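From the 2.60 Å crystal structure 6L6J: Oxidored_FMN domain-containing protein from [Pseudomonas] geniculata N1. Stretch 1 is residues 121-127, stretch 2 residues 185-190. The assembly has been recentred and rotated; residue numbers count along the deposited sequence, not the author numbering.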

# COMPACT_ATOMS: atom_id res chain seq x y z
N LEU A 121 16.75 -22.16 -0.28
CA LEU A 121 18.23 -22.11 -0.18
C LEU A 121 18.65 -21.03 0.83
O LEU A 121 17.90 -20.07 1.04
N SER A 122 19.81 -21.22 1.45
CA SER A 122 20.43 -20.29 2.42
C SER A 122 21.93 -20.55 2.45
O SER A 122 22.33 -21.70 2.20
N PRO A 123 22.77 -19.53 2.76
CA PRO A 123 24.18 -19.75 3.08
C PRO A 123 24.29 -20.80 4.20
O PRO A 123 25.20 -21.62 4.13
N THR A 124 23.35 -20.76 5.15
CA THR A 124 23.31 -21.58 6.39
C THR A 124 21.86 -21.87 6.77
O THR A 124 21.04 -20.92 6.72
N THR A 125 21.56 -23.13 7.13
CA THR A 125 20.17 -23.63 7.36
C THR A 125 19.47 -22.78 8.41
O THR A 125 20.06 -22.49 9.47
N LYS A 126 18.23 -22.45 8.12
CA LYS A 126 17.28 -21.83 9.06
C LYS A 126 15.89 -21.98 8.44
O LYS A 126 15.82 -22.22 7.21
N TYR A 127 14.83 -21.85 9.24
CA TYR A 127 13.44 -21.73 8.71
C TYR A 127 13.36 -20.42 7.95
O TYR A 127 14.10 -19.49 8.24
N ARG A 185 24.37 -12.15 10.32
CA ARG A 185 23.31 -12.78 11.15
C ARG A 185 22.77 -14.05 10.48
O ARG A 185 22.22 -14.88 11.20
N VAL A 186 22.93 -14.21 9.17
CA VAL A 186 22.42 -15.37 8.39
C VAL A 186 23.60 -16.21 7.87
O VAL A 186 23.52 -17.45 7.96
N ASN A 187 24.61 -15.58 7.27
CA ASN A 187 25.79 -16.30 6.73
C ASN A 187 26.66 -16.70 7.92
O ASN A 187 27.08 -15.78 8.67
N LYS A 188 26.86 -18.00 8.13
CA LYS A 188 27.74 -18.57 9.19
C LYS A 188 28.79 -19.48 8.55
O LYS A 188 29.42 -20.27 9.27
N ARG A 189 28.98 -19.33 7.24
CA ARG A 189 29.85 -20.23 6.45
C ARG A 189 31.32 -19.97 6.80
O ARG A 189 31.66 -18.84 7.27
N THR A 190 32.17 -20.97 6.55
CA THR A 190 33.64 -20.92 6.82
C THR A 190 34.45 -21.13 5.54
O THR A 190 35.69 -21.28 5.67

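A strand end running into a loop (stretch 1) meets an irregular segment (stretch 2), with their nearest CA atoms, those of Pro123 and Asn187, 5.3 Å apart; together they bury 324 Å². The apolar part of the contact centres on Pro123, whose CA-to-CB bond points toward the other stretch. Its ring has the C-gamma endo pucker, and CG lies 4.1 Å from CG1 of Val186; both groups are apolar, so they can pack in van der Waals contact. Val186, a t rotamer pointing sideways, is also met by Lys126, which points toward it: the aliphatic part of that p-rotamer side chain brings CD within 4.0 Å of Val186 CG1, while Lys126 NZ hydrogen-bonds to Tyr127 O at 2.6 Å. A long lysine can thus serve both roles.

Two hydrogen bonds join the stretches. Thr124, an m rotamer pointing toward its neighbour, accepts from the backbone: Lys188 N lies 3.2 Å from Thr124 OG1. Arg189 starts sideways, but its side chain (m, t, p) bends so that its end comes nearer, and NH1 donates to Pro123 O at 3.0 Å, with the carbonyl oxygen near the guanidinium plane. On the way, Arg189 CD packs 3.8 Å from Pro123 CB.

Local bonds brace these partners. Asn187 and Ser122 are both t at chi1 and point sideways. Asn187 OD1 accepts from Arg189 N at 3.0 Å and lies 3.7 Å from Pro123 CB; Ser122 OG donates to Thr124 O at a very short 2.4 Å. Lys188 (m, m, t, t) points sideways, with CB 3.8 Å from Thr124 OG1, and its end leads away.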

# COMPACT_ATOMS: atom_id res chain seq x y z
CB LEU A 121 18.81 -21.86 -1.57
CG LEU A 121 18.23 -22.71 -2.70
CD1 LEU A 121 18.76 -22.22 -4.03
CD2 LEU A 121 18.54 -24.19 -2.51
CB SER A 122 19.82 -20.47 3.79
OG SER A 122 20.45 -19.64 4.77
CB PRO A 123 24.69 -18.38 3.58
CG PRO A 123 23.43 -17.57 3.86
CD PRO A 123 22.40 -18.11 2.89
CB THR A 124 24.07 -20.86 7.51
OG1 THR A 124 25.40 -20.64 7.00
CG2 THR A 124 24.11 -21.63 8.82
CB THR A 125 20.10 -25.10 7.79
OG1 THR A 125 20.66 -25.88 6.76
CG2 THR A 125 18.69 -25.61 7.98
CB LYS A 126 17.65 -20.36 9.27
CG LYS A 126 17.54 -19.46 8.05
CD LYS A 126 17.70 -17.98 8.35
CE LYS A 126 16.89 -17.48 9.54
NZ LYS A 126 15.42 -17.52 9.31
CB TYR A 127 12.42 -21.86 9.84
CG TYR A 127 12.42 -23.21 10.53
CD1 TYR A 127 11.85 -24.32 9.93
CD2 TYR A 127 12.95 -23.36 11.80
CE1 TYR A 127 11.81 -25.55 10.55
CE2 TYR A 127 12.92 -24.59 12.43
CZ TYR A 127 12.35 -25.69 11.81
OH TYR A 127 12.34 -26.89 12.43
CB ARG A 185 22.17 -11.80 11.43
CG ARG A 185 22.22 -11.22 12.84
CD ARG A 185 21.23 -10.09 12.93
NE ARG A 185 21.14 -9.32 14.17
CZ ARG A 185 20.75 -9.81 15.34
NH1 ARG A 185 20.68 -9.00 16.39
NH2 ARG A 185 20.46 -11.09 15.48
CB VAL A 186 21.53 -14.95 7.20
CG1 VAL A 186 20.77 -16.13 6.65
CG2 VAL A 186 20.56 -13.82 7.54
CB ASN A 187 26.53 -15.48 5.68
CG ASN A 187 27.52 -16.30 4.89
OD1 ASN A 187 27.86 -17.40 5.29
ND2 ASN A 187 27.99 -15.78 3.77
CB LYS A 188 26.94 -19.38 10.22
CG LYS A 188 25.84 -18.62 10.95
CD LYS A 188 26.33 -17.58 11.91
CE LYS A 188 25.30 -16.49 12.15
NZ LYS A 188 25.75 -15.51 13.17
CB ARG A 189 29.60 -19.99 4.96
CG ARG A 189 28.18 -20.28 4.48
CD ARG A 189 28.06 -19.97 3.02
NE ARG A 189 28.77 -20.95 2.20
CZ ARG A 189 28.22 -22.02 1.62
NH1 ARG A 189 26.93 -22.29 1.77
NH2 ARG A 189 28.97 -22.83 0.90
CB THR A 190 33.98 -21.96 7.90
OG1 THR A 190 33.62 -23.24 7.38
CG2 THR A 190 33.25 -21.71 9.20